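Local coordinates for protein acetyltransferase (Klebsiella pneumoniae, PDB 5XUN) that probably transfers the acetyl group of acetyl-CoA to glycyl-tRNA(Gly), acting as the GNAT-family toxin of a type II toxin-antitoxin pair, at residues Glu8-Ala13 / Arg38-Gln43; Gly61-Ser66 / Val113-Arg118; Lys140-Phe145 / Phe150-Asp155. The protein carries 1 engineered substitution. All blocks are in the same frame, centred on the assembly; numbering follows the deposited sequence.

All three contacts join parts of one GNAT domain and reach the same mixed sheet. Contacts 1 and 2 follow one another along the chain; their centres are 14 Å apart and their nearest atoms about 5 Å, so they do not touch, yet both meet the second subunit. Contacts 2 and 3, with centres 17 Å apart, do touch: Met117 and Val113 of helix 108-126 pack on Phe150, and Val113 also meets Phe144 and Phe145. Contact 3 holds Lys140, Ala141 and Phe144 of the acetyl-CoA pocket, whereas in contact 2 the Tyr63 side chain stays about 8 Å from the ligand. Contact 1 lies about 28 Å from contact 3, centre to centre, across the chain's centre.

Contact 1: residues Glu8-Ala13 / Arg38-Gln43; sequences EMIADA and RQHDGQ
Ile10 lays its CG1-CD1 arm across one face of the His40 ring, the two side chains reaching for each other from opposite directions. CG1 of Ile10 stands 3.6 Å from the centroid of the His40 ring and 11° off its normal, a CH-pi contact almost over the centre; CD1 of Ile10 comes 3.5 Å from CG of His40. With chi1 at 58°, the Ile10 arm is set between its backbone N and carbonyl carbon, and an extended chi2 carries CD1 on over the imidazole. Met9 approaches the same ring at its rim: its CG lies 3.8 Å from CE1 of His40. Its sulfur makes a Met-aromatic contact, SD being 5.1 Å from the His40 centroid and 86° off the normal. Met9 also packs on Lys125 of the second subunit. The imidazole thus has aliphatic carbon over one face and a thioether at its edge. Its rotation is fixed by a hydrogen bond between His40 ND1 and Gly47 N, which satisfies a polar atom of this buried ring. Helix 36-41 then ends in a Schellman motif, Gln43 its C-prime residue. Plain packing away from the acetyl-CoA, the contact seats that helix against strand 6-9, the first of the GNAT domain and outermost in this chain's sheet; strand 46-51 adjoins through backbone bonds between Glu8 and Ala49 and, just past strand 6-9, between Ile10 and Gly47.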
loop_
_atom_site.group_PDB
_atom_site.type_symbol
_atom_site.label_atom_id
_atom_site.label_comp_id
_atom_site.label_asym_id
_atom_site.label_seq_id
_atom_site.Cartn_x
_atom_site.Cartn_y
_atom_site.Cartn_z
ATOM N N GLU B 8 19.390 -2.896 -2.804
ATOM C CA GLU B 8 18.770 -2.278 -3.965
ATOM C C GLU B 8 17.482 -3.021 -4.286
ATOM O O GLU B 8 17.311 -4.188 -3.926
ATOM C CB GLU B 8 19.710 -2.294 -5.180
ATOM C CG GLU B 8 20.027 -3.700 -5.673
ATOM C CD GLU B 8 21.137 -3.744 -6.709
ATOM O OE1 GLU B 8 22.075 -2.920 -6.634
ATOM O OE2 GLU B 8 21.059 -4.604 -7.614
ATOM N N MET B 9 16.563 -2.325 -4.948
ATOM C CA MET B 9 15.451 -3.010 -5.590
ATOM C C MET B 9 16.004 -3.946 -6.655
ATOM O O MET B 9 16.983 -3.620 -7.333
ATOM C CB MET B 9 14.484 -2.001 -6.220
ATOM C CG MET B 9 13.406 -2.638 -7.103
ATOM S SD MET B 9 12.106 -1.474 -7.557
ATOM C CE MET B 9 11.653 -0.934 -5.909
ATOM N N ILE B 10 15.406 -5.131 -6.778
ATOM C CA ILE B 10 15.945 -6.107 -7.722
ATOM C C ILE B 10 15.888 -5.530 -9.127
ATOM O O ILE B 10 14.862 -4.990 -9.560
ATOM C CB ILE B 10 15.205 -7.449 -7.613
ATOM C CG1 ILE B 10 13.710 -7.279 -7.860
ATOM C CG2 ILE B 10 15.466 -8.069 -6.238
ATOM C CD1 ILE B 10 12.959 -8.594 -7.959
ATOM N N ALA B 11 17.011 -5.621 -9.833
ATOM C CA ALA B 11 17.143 -5.004 -11.143
ATOM C C ALA B 11 16.293 -5.732 -12.179
ATOM O O ALA B 11 15.979 -6.920 -12.038
ATOM C CB ALA B 11 18.609 -4.989 -11.575
ATOM N N ASP B 12 15.916 -4.992 -13.229
ATOM C CA ASP B 12 15.050 -5.543 -14.270
ATOM C C ASP B 12 15.642 -6.796 -14.895
ATOM O O ASP B 12 14.923 -7.772 -15.135
ATOM C CB ASP B 12 14.809 -4.500 -15.360
ATOM C CG ASP B 12 13.979 -3.341 -14.882
ATOM O OD1 ASP B 12 13.103 -3.559 -14.020
ATOM O OD2 ASP B 12 14.212 -2.210 -15.362
ATOM N N ALA B 13 16.958 -6.812 -15.119
ATOM C CA ALA B 13 17.565 -7.977 -15.746
ATOM C C ALA B 13 17.690 -9.152 -14.793
ATOM O O ALA B 13 17.739 -10.297 -15.255
ATOM C CB ALA B 13 18.944 -7.631 -16.306
ATOM N N ARG B 38 9.172 -13.041 -10.970
ATOM C CA ARG B 38 7.909 -13.049 -11.697
ATOM C C ARG B 38 6.817 -12.328 -10.920
ATOM O O ARG B 38 5.982 -11.636 -11.511
ATOM C CB ARG B 38 7.471 -14.479 -12.008
ATOM C CG ARG B 38 6.102 -14.530 -12.689
ATOM C CD ARG B 38 5.688 -15.935 -13.074
ATOM N NE ARG B 38 5.720 -16.856 -11.942
ATOM C CZ ARG B 38 6.718 -17.698 -11.693
ATOM N NH1 ARG B 38 6.651 -18.494 -10.640
ATOM N NH2 ARG B 38 7.785 -17.741 -12.487
ATOM N N GLN B 39 6.783 -12.503 -9.601
ATOM C CA GLN B 39 5.771 -11.806 -8.815
ATOM C C GLN B 39 6.093 -10.319 -8.682
ATOM O O GLN B 39 5.176 -9.501 -8.569
ATOM C CB GLN B 39 5.615 -12.479 -7.452
ATOM C CG GLN B 39 5.048 -13.883 -7.573
ATOM C CD GLN B 39 4.760 -14.555 -6.241
ATOM O OE1 GLN B 39 4.709 -13.911 -5.193
ATOM N NE2 GLN B 39 4.573 -15.867 -6.282
ATOM N N HIS B 40 7.381 -9.965 -8.676
ATOM C CA HIS B 40 7.801 -8.567 -8.762
ATOM C C HIS B 40 7.311 -7.912 -10.055
ATOM O O HIS B 40 6.715 -6.829 -10.029
ATOM C CB HIS B 40 9.326 -8.507 -8.652
ATOM C CG HIS B 40 9.925 -7.146 -8.853
ATOM N ND1 HIS B 40 10.211 -6.296 -7.807
ATOM C CD2 HIS B 40 10.374 -6.525 -9.972
ATOM C CE1 HIS B 40 10.782 -5.200 -8.271
ATOM N NE2 HIS B 40 10.890 -5.310 -9.584
ATOM N N ASP B 41 7.546 -8.558 -11.204
ATOM C CA ASP B 41 7.080 -7.984 -12.465
ATOM C C ASP B 41 5.565 -8.012 -12.574
ATOM O O ASP B 41 4.983 -7.192 -13.293
ATOM C CB ASP B 41 7.691 -8.728 -13.649
ATOM C CG ASP B 41 9.166 -8.516 -13.757
ATOM O OD1 ASP B 41 9.673 -7.544 -13.153
ATOM O OD2 ASP B 41 9.822 -9.311 -14.457
ATOM N N GLY B 42 4.911 -8.958 -11.904
ATOM C CA GLY B 42 3.465 -9.071 -11.913
ATOM C C GLY B 42 2.719 -8.183 -10.936
ATOM O O GLY B 42 1.507 -8.347 -10.779
ATOM N N GLN B 43 3.413 -7.279 -10.238
ATOM C CA GLN B 43 2.783 -6.307 -9.336
ATOM C C GLN B 43 2.092 -6.982 -8.155
ATOM O O GLN B 43 1.150 -6.433 -7.584
ATOM C CB GLN B 43 1.794 -5.410 -10.087
ATOM C CG GLN B 43 2.362 -4.839 -11.368
ATOM C CD GLN B 43 3.655 -4.081 -11.147
ATOM O OE1 GLN B 43 3.833 -3.414 -10.131
ATOM N NE2 GLN B 43 4.571 -4.185 -12.103
#

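Contact 2: residues Gly61-Ser66 / Val113-Arg118; sequences GYYTLS and VAHVMR
Tyr63 and Leu65 rise from strand 59-71 of the GNAT sheet to meet His115 and Val116 on helix 108-126, the long helix packed on that sheet. The two short segments run roughly the same way, 29° apart, with axes 10.0 Å from each other at closest approach. Apolar packing centres on Val116. Its CG2 sits over one face of the Tyr63 ring in a CH-pi contact, 3.3 Å from the ring centroid and almost on the normal, a close fit for a methyl over an aromatic ring. The other methyl, CG1 of Val116, rests 3.9 Å from CD2 of Leu65. Val116 owes this division to its torsion: CG1 is anti to the backbone N (chi1 171°) and CG2 anti to the carbonyl carbon, which turns CG2 to Tyr63 and leaves CG1 beside Leu65. Aromatic contacts are of two kinds. Within the sheet the Tyr63 ring stacks with that of Tyr48 on the adjacent strand 46-51; toward the helix, the Tyr63 and His115 rings meet rim to rim, their planes at 59° and neither lying over the other. The polar interaction is a single hydrogen bond, which ties the far end of the tyrosine to the helix and provides its buried hydroxyl with a partner. It joins Tyr63 OH and ND1 of His115, 2.6 Å apart, with the oxygen in the plane of the imidazole at its edge.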
loop_
_atom_site.group_PDB
_atom_site.type_symbol
_atom_site.label_atom_id
_atom_site.label_comp_id
_atom_site.label_asym_id
_atom_site.label_seq_id
_atom_site.Cartn_x
_atom_site.Cartn_y
_atom_site.Cartn_z
ATOM N N GLY B 61 20.890 -11.663 0.343
ATOM C CA GLY B 61 19.641 -11.561 1.071
ATOM C C GLY B 61 18.619 -10.825 0.235
ATOM O O GLY B 61 18.960 -10.170 -0.755
ATOM N N TYR B 62 17.357 -10.944 0.639
ATOM C CA TYR B 62 16.299 -10.271 -0.103
ATOM C C TYR B 62 15.073 -10.112 0.785
ATOM O O TYR B 62 14.948 -10.779 1.817
ATOM C CB TYR B 62 15.951 -11.041 -1.384
ATOM C CG TYR B 62 15.076 -12.264 -1.175
ATOM C CD1 TYR B 62 15.628 -13.506 -0.848
ATOM C CD2 TYR B 62 13.706 -12.185 -1.335
ATOM C CE1 TYR B 62 14.817 -14.624 -0.661
ATOM C CE2 TYR B 62 12.902 -13.272 -1.158
ATOM C CZ TYR B 62 13.455 -14.496 -0.828
ATOM O OH TYR B 62 12.617 -15.574 -0.653
ATOM N N TYR B 63 14.162 -9.224 0.367
ATOM C CA TYR B 63 12.861 -9.113 1.025
ATOM C C TYR B 63 11.817 -8.626 0.024
ATOM O O TYR B 63 12.154 -8.077 -1.027
ATOM C CB TYR B 63 12.919 -8.197 2.264
ATOM C CG TYR B 63 13.017 -6.698 2.032
ATOM C CD1 TYR B 63 11.886 -5.943 1.717
ATOM C CD2 TYR B 63 14.228 -6.032 2.173
ATOM C CE1 TYR B 63 11.970 -4.569 1.536
ATOM C CE2 TYR B 63 14.323 -4.662 1.989
ATOM C CZ TYR B 63 13.188 -3.934 1.673
ATOM O OH TYR B 63 13.274 -2.572 1.496
ATOM N N THR B 64 10.535 -8.828 0.366
ATOM C CA THR B 64 9.424 -8.423 -0.494
ATOM C C THR B 64 8.378 -7.634 0.294
ATOM O O THR B 64 8.130 -7.904 1.472
ATOM C CB THR B 64 8.726 -9.640 -1.148
ATOM O OG1 THR B 64 7.993 -10.361 -0.159
ATOM C CG2 THR B 64 9.737 -10.574 -1.766
ATOM N N LEU B 65 7.727 -6.680 -0.390
ATOM C CA LEU B 65 6.682 -5.840 0.197
ATOM C C LEU B 65 5.426 -5.880 -0.661
ATOM O O LEU B 65 5.499 -5.784 -1.887
ATOM C CB LEU B 65 7.155 -4.383 0.336
ATOM C CG LEU B 65 8.395 -4.200 1.210
ATOM C CD1 LEU B 65 8.909 -2.761 1.190
ATOM C CD2 LEU B 65 8.077 -4.631 2.622
ATOM N N SER B 66 4.271 -6.007 -0.011
ATOM C CA SER B 66 2.990 -5.984 -0.700
ATOM C C SER B 66 2.010 -5.143 0.097
ATOM O O SER B 66 2.027 -5.170 1.330
ATOM C CB SER B 66 2.422 -7.405 -0.872
ATOM O OG SER B 66 3.394 -8.255 -1.462
ATOM N N VAL B 113 15.658 -4.850 7.693
ATOM C CA VAL B 113 14.439 -4.332 8.308
ATOM C C VAL B 113 14.474 -2.804 8.384
ATOM O O VAL B 113 13.449 -2.137 8.200
ATOM C CB VAL B 113 14.228 -4.972 9.690
ATOM C CG1 VAL B 113 13.058 -4.316 10.413
ATOM C CG2 VAL B 113 14.005 -6.465 9.542
ATOM N N ALA B 114 15.640 -2.226 8.681
ATOM C CA ALA B 114 15.743 -0.770 8.679
ATOM C C ALA B 114 15.457 -0.208 7.293
ATOM O O ALA B 114 14.764 0.809 7.155
ATOM C CB ALA B 114 17.126 -0.329 9.160
ATOM N N HIS B 115 15.956 -0.876 6.251
ATOM C CA HIS B 115 15.658 -0.453 4.890
ATOM C C HIS B 115 14.173 -0.604 4.576
ATOM O O HIS B 115 13.581 0.263 3.914
ATOM C CB HIS B 115 16.515 -1.245 3.909
ATOM C CG HIS B 115 16.442 -0.743 2.503
ATOM N ND1 HIS B 115 15.384 -1.025 1.665
ATOM C CD2 HIS B 115 17.293 0.032 1.790
ATOM C CE1 HIS B 115 15.593 -0.455 0.492
ATOM N NE2 HIS B 115 16.736 0.206 0.546
ATOM N N VAL B 116 13.555 -1.699 5.039
ATOM C CA VAL B 116 12.106 -1.860 4.910
ATOM C C VAL B 116 11.386 -0.664 5.513
ATOM O O VAL B 116 10.456 -0.109 4.917
ATOM C CB VAL B 116 11.638 -3.162 5.581
ATOM C CG1 VAL B 116 10.090 -3.211 5.625
ATOM C CG2 VAL B 116 12.240 -4.389 4.896
ATOM N N MET B 117 11.796 -0.267 6.723
ATOM C CA MET B 117 11.125 0.827 7.419
ATOM C C MET B 117 11.156 2.109 6.601
ATOM O O MET B 117 10.162 2.838 6.539
ATOM C CB MET B 117 11.773 1.064 8.781
ATOM C CG MET B 117 11.641 -0.082 9.749
ATOM S SD MET B 117 9.947 -0.655 9.856
ATOM C CE MET B 117 10.096 -1.866 11.170
ATOM N N ARG B 118 12.296 2.405 5.978
ATOM C CA ARG B 118 12.410 3.630 5.199
ATOM C C ARG B 118 11.506 3.589 3.971
ATOM O O ARG B 118 10.918 4.611 3.592
ATOM C CB ARG B 118 13.866 3.860 4.803
ATOM C CG ARG B 118 14.087 5.129 4.011
ATOM C CD ARG B 118 15.550 5.328 3.667
ATOM N NE ARG B 118 16.354 5.686 4.832
ATOM C CZ ARG B 118 16.351 6.888 5.404
ATOM N NH1 ARG B 118 15.581 7.858 4.924
ATOM N NH2 ARG B 118 17.117 7.120 6.460
#

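Contact 3: residues Lys140-Phe145 / Phe150-Asp155; sequences KAKAFF and FIQLVD. Engineered in segment 140-145: Phe145 (natural residue Tyr). With ACO (acetyl coenzyme *a), chain E.
The face of the Phe150 ring receives the edge of Phe145, an engineered residue that is tyrosine in the natural sequence. This is a T-shaped pair with centroids 5.0 Å apart and planes at 63°. CD1 of Phe145 does the touching, 3.6 Å from CE1 of Phe150 and offset toward the rim of that ring. One face of the Phe145 ring is covered by CD2 of Phe144 over its centre, and near its edge lies the acetyl carbonyl carbon of acetyl-CoA, 4.1 Å from Phe145 CE2. Phe144 in turn has CCP of acetyl-CoA over one face, while its edge points at a pyrophosphate oxygen, O2A. Ala141 adds its CB, 3.7 Å from C2P beside the thioester. Thus the helix turn lines the acetyl-CoA pocket on one side and holds Phe150 on the other.

A backbone bond and a side-chain bond tie the two segments together. Phe150 N donates to Phe145 O over 3.1 Å. Lys142 is extended from CB to NZ and places its ammonium 3.0 Å from Gln152 OE1, on a lone pair in the carbonyl plane. The same NZ also bonds Ser158 O and Glu156 O, so three oxygens grip it. The amide of Gln152 is anchored at its nitrogen too: NE2 bonds Leu153 O and also Ser158 O, which it shares with Lys142 NZ. Helix 139-147 is thereby joined to edge strand 151-152, with Phe145 and Phe150 packing down on Val134 of strand 131-135 and Leu161 of strand 160-164.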
loop_
_atom_site.group_PDB
_atom_site.type_symbol
_atom_site.label_atom_id
_atom_site.label_comp_id
_atom_site.label_asym_id
_atom_site.label_seq_id
_atom_site.Cartn_x
_atom_site.Cartn_y
_atom_site.Cartn_z
ATOM N N LYS B 140 11.777 -18.770 15.654
ATOM C CA LYS B 140 13.075 -18.106 15.507
ATOM C C LYS B 140 12.922 -16.736 14.845
ATOM O O LYS B 140 13.527 -15.756 15.279
ATOM C CB LYS B 140 14.036 -18.978 14.696
ATOM C CG LYS B 140 15.503 -18.759 15.027
ATOM C CD LYS B 140 16.347 -18.677 13.766
ATOM C CE LYS B 140 17.825 -18.546 14.098
ATOM N NZ LYS B 140 18.289 -17.133 14.020
ATOM N N ALA B 141 12.103 -16.688 13.792
ATOM C CA ALA B 141 11.808 -15.426 13.121
ATOM C C ALA B 141 10.989 -14.509 14.022
ATOM O O ALA B 141 11.215 -13.292 14.056
ATOM C CB ALA B 141 11.071 -15.691 11.809
ATOM N N LYS B 142 10.053 -15.079 14.779
ATOM C CA LYS B 142 9.214 -14.279 15.663
ATOM C C LYS B 142 10.048 -13.568 16.718
ATOM O O LYS B 142 9.880 -12.366 16.952
ATOM C CB LYS B 142 8.163 -15.165 16.323
ATOM C CG LYS B 142 7.354 -14.456 17.370
ATOM C CD LYS B 142 6.184 -15.301 17.803
ATOM C CE LYS B 142 5.485 -14.665 18.979
ATOM N NZ LYS B 142 4.242 -15.395 19.295
ATOM N N ALA B 143 10.966 -14.294 17.360
ATOM C CA ALA B 143 11.835 -13.662 18.346
ATOM C C ALA B 143 12.682 -12.575 17.704
ATOM O O ALA B 143 12.952 -11.538 18.321
ATOM C CB ALA B 143 12.717 -14.717 19.017
ATOM N N PHE B 144 13.114 -12.802 16.464
ATOM C CA PHE B 144 13.854 -11.790 15.719
ATOM C C PHE B 144 13.052 -10.498 15.604
ATOM O O PHE B 144 13.568 -9.407 15.871
ATOM C CB PHE B 144 14.213 -12.343 14.337
ATOM C CG PHE B 144 14.749 -11.319 13.379
ATOM C CD1 PHE B 144 16.055 -10.870 13.484
ATOM C CD2 PHE B 144 13.957 -10.832 12.347
ATOM C CE1 PHE B 144 16.553 -9.940 12.598
ATOM C CE2 PHE B 144 14.454 -9.901 11.453
ATOM C CZ PHE B 144 15.750 -9.450 11.583
ATOM N N PHE B 145 11.782 -10.599 15.202
ATOM C CA PHE B 145 10.984 -9.393 15.006
ATOM C C PHE B 145 10.610 -8.753 16.337
ATOM O O PHE B 145 10.608 -7.523 16.460
ATOM C CB PHE B 145 9.737 -9.711 14.177
ATOM C CG PHE B 145 10.023 -9.945 12.713
ATOM C CD1 PHE B 145 10.561 -8.933 11.929
ATOM C CD2 PHE B 145 9.750 -11.167 12.120
ATOM C CE1 PHE B 145 10.829 -9.130 10.593
ATOM C CE2 PHE B 145 10.016 -11.373 10.778
ATOM C CZ PHE B 145 10.557 -10.349 10.013
ATOM N N PHE B 150 8.731 -5.170 17.139
ATOM C CA PHE B 150 7.404 -5.449 16.620
ATOM C C PHE B 150 6.479 -5.810 17.773
ATOM O O PHE B 150 6.912 -6.313 18.811
ATOM C CB PHE B 150 7.443 -6.589 15.603
ATOM C CG PHE B 150 7.976 -6.193 14.245
ATOM C CD1 PHE B 150 9.310 -5.869 14.077
ATOM C CD2 PHE B 150 7.143 -6.169 13.137
ATOM C CE1 PHE B 150 9.809 -5.518 12.835
ATOM C CE2 PHE B 150 7.637 -5.819 11.888
ATOM C CZ PHE B 150 8.968 -5.496 11.735
ATOM N N ILE B 151 5.199 -5.523 17.603
ATOM C CA ILE B 151 4.217 -5.770 18.647
ATOM C C ILE B 151 3.403 -6.994 18.258
ATOM O O ILE B 151 3.166 -7.266 17.074
ATOM C CB ILE B 151 3.322 -4.540 18.915
ATOM C CG1 ILE B 151 2.439 -4.231 17.717
ATOM C CG2 ILE B 151 4.182 -3.332 19.222
ATOM C CD1 ILE B 151 0.990 -4.486 17.965
ATOM N N GLN B 152 2.909 -7.658 19.261
ATOM C CA GLN B 152 2.204 -8.870 19.047
ATOM C C GLN B 152 0.734 -8.683 18.828
ATOM O O GLN B 152 0.090 -8.081 19.570
ATOM C CB GLN B 152 2.452 -9.777 20.247
ATOM C CG GLN B 152 1.516 -10.923 20.344
ATOM C CD GLN B 152 1.942 -12.041 19.476
ATOM O OE1 GLN B 152 2.880 -12.725 19.776
ATOM N NE2 GLN B 152 1.201 -12.278 18.435
ATOM N N LEU B 153 0.238 -9.247 17.771
ATOM C CA LEU B 153 -1.166 -9.195 17.443
ATOM C C LEU B 153 -1.890 -10.455 17.915
ATOM O O LEU B 153 -1.265 -11.444 18.132
ATOM C CB LEU B 153 -1.341 -9.062 15.938
ATOM C CG LEU B 153 -0.853 -7.850 15.166
ATOM C CD1 LEU B 153 -0.929 -8.031 13.674
ATOM C CD2 LEU B 153 -1.547 -6.583 15.558
ATOM N N VAL B 154 -3.213 -10.410 18.048
ATOM C CA VAL B 154 -4.022 -11.569 18.468
ATOM C C VAL B 154 -3.574 -12.059 19.845
ATOM O O VAL B 154 -3.553 -11.288 20.749
ATOM C CB VAL B 154 -4.118 -12.694 17.407
ATOM C CG1 VAL B 154 -5.364 -13.541 17.584
ATOM C CG2 VAL B 154 -4.171 -12.117 16.027
ATOM N N ASP B 155 -3.263 -13.336 20.025
ATOM C CA ASP B 155 -2.819 -13.820 21.326
ATOM C C ASP B 155 -1.310 -13.919 21.444
ATOM O O ASP B 155 -0.633 -13.607 20.532
ATOM C CB ASP B 155 -3.597 -15.063 21.793
ATOM C CG ASP B 155 -3.711 -16.134 20.742
ATOM O OD1 ASP B 155 -4.830 -16.570 20.466
ATOM O OD2 ASP B 155 -2.697 -16.576 20.207
HETATM N N1A ACO E . 24.083 -5.202 14.617
HETATM C C2A ACO E . 23.133 -6.038 15.087
HETATM N N3A ACO E . 23.354 -7.328 15.410
HETATM C C4A ACO E . 24.589 -7.877 15.277
HETATM C C5A ACO E . 25.679 -7.020 14.768
HETATM C C6A ACO E . 25.358 -5.613 14.433
HETATM N N6A ACO E . 26.317 -4.778 13.963
HETATM N N7A ACO E . 26.787 -7.778 14.725
HETATM C C8A ACO E . 26.435 -9.007 15.161
HETATM N N9A ACO E . 25.139 -9.077 15.509
HETATM C C1B ACO E . 24.478 -10.321 16.005
HETATM C C2B ACO E . 23.825 -10.196 17.377
HETATM O O2B ACO E . 24.661 -10.776 18.389
HETATM C C3B ACO E . 22.520 -10.960 17.248
HETATM O O3B ACO E . 22.701 -12.299 17.705
HETATM P P3B ACO E . 21.533 -13.121 18.455
HETATM O O7A ACO E . 21.609 -12.653 19.889
HETATM O O8A ACO E . 20.266 -12.709 17.743
HETATM O O9A ACO E . 21.919 -14.567 18.240
HETATM C C4B ACO E . 22.246 -11.025 15.751
HETATM O O4B ACO E . 23.462 -10.706 15.072
HETATM C C5B ACO E . 21.161 -10.065 15.273
HETATM O O5B ACO E . 20.477 -10.675 14.181
HETATM P P1A ACO E . 20.865 -10.362 12.647
HETATM O O1A ACO E . 22.308 -10.726 12.414
HETATM O O2A ACO E . 20.378 -8.990 12.261
HETATM O O3A ACO E . 19.920 -11.431 11.921
HETATM P P2A ACO E . 20.437 -12.383 10.735
HETATM O O4A ACO E . 21.383 -11.627 9.839
HETATM O O5A ACO E . 20.849 -13.715 11.313
HETATM O O6A ACO E . 19.036 -12.569 9.968
HETATM C CBP ACO E . 17.074 -13.858 9.639
HETATM C CCP ACO E . 17.935 -13.145 10.667
HETATM C CDP ACO E . 16.801 -12.932 8.462
HETATM C CEP ACO E . 15.767 -14.294 10.284
HETATM C CAP ACO E . 17.890 -15.076 9.224
HETATM O OAP ACO E . 18.035 -15.923 10.372
HETATM C C9P ACO E . 17.240 -15.862 8.126
HETATM O O9P ACO E . 17.396 -15.562 6.951
HETATM N N8P ACO E . 16.519 -16.897 8.533
HETATM C C7P ACO E . 16.091 -17.942 7.630
HETATM C C6P ACO E . 14.861 -17.531 6.835
HETATM C C5P ACO E . 13.883 -16.867 7.770
HETATM O O5P ACO E . 13.374 -17.495 8.686
HETATM N N4P ACO E . 13.636 -15.583 7.524
HETATM C C3P ACO E . 12.803 -14.783 8.398
HETATM C C2P ACO E . 11.322 -15.075 8.219
HETATM S S1P ACO E . 10.598 -13.734 7.333
HETATM C C ACO E . 9.040 -13.985 7.827
HETATM O O ACO E . 8.869 -14.729 8.773
HETATM C CH3 ACO E . 7.923 -13.297 7.094
#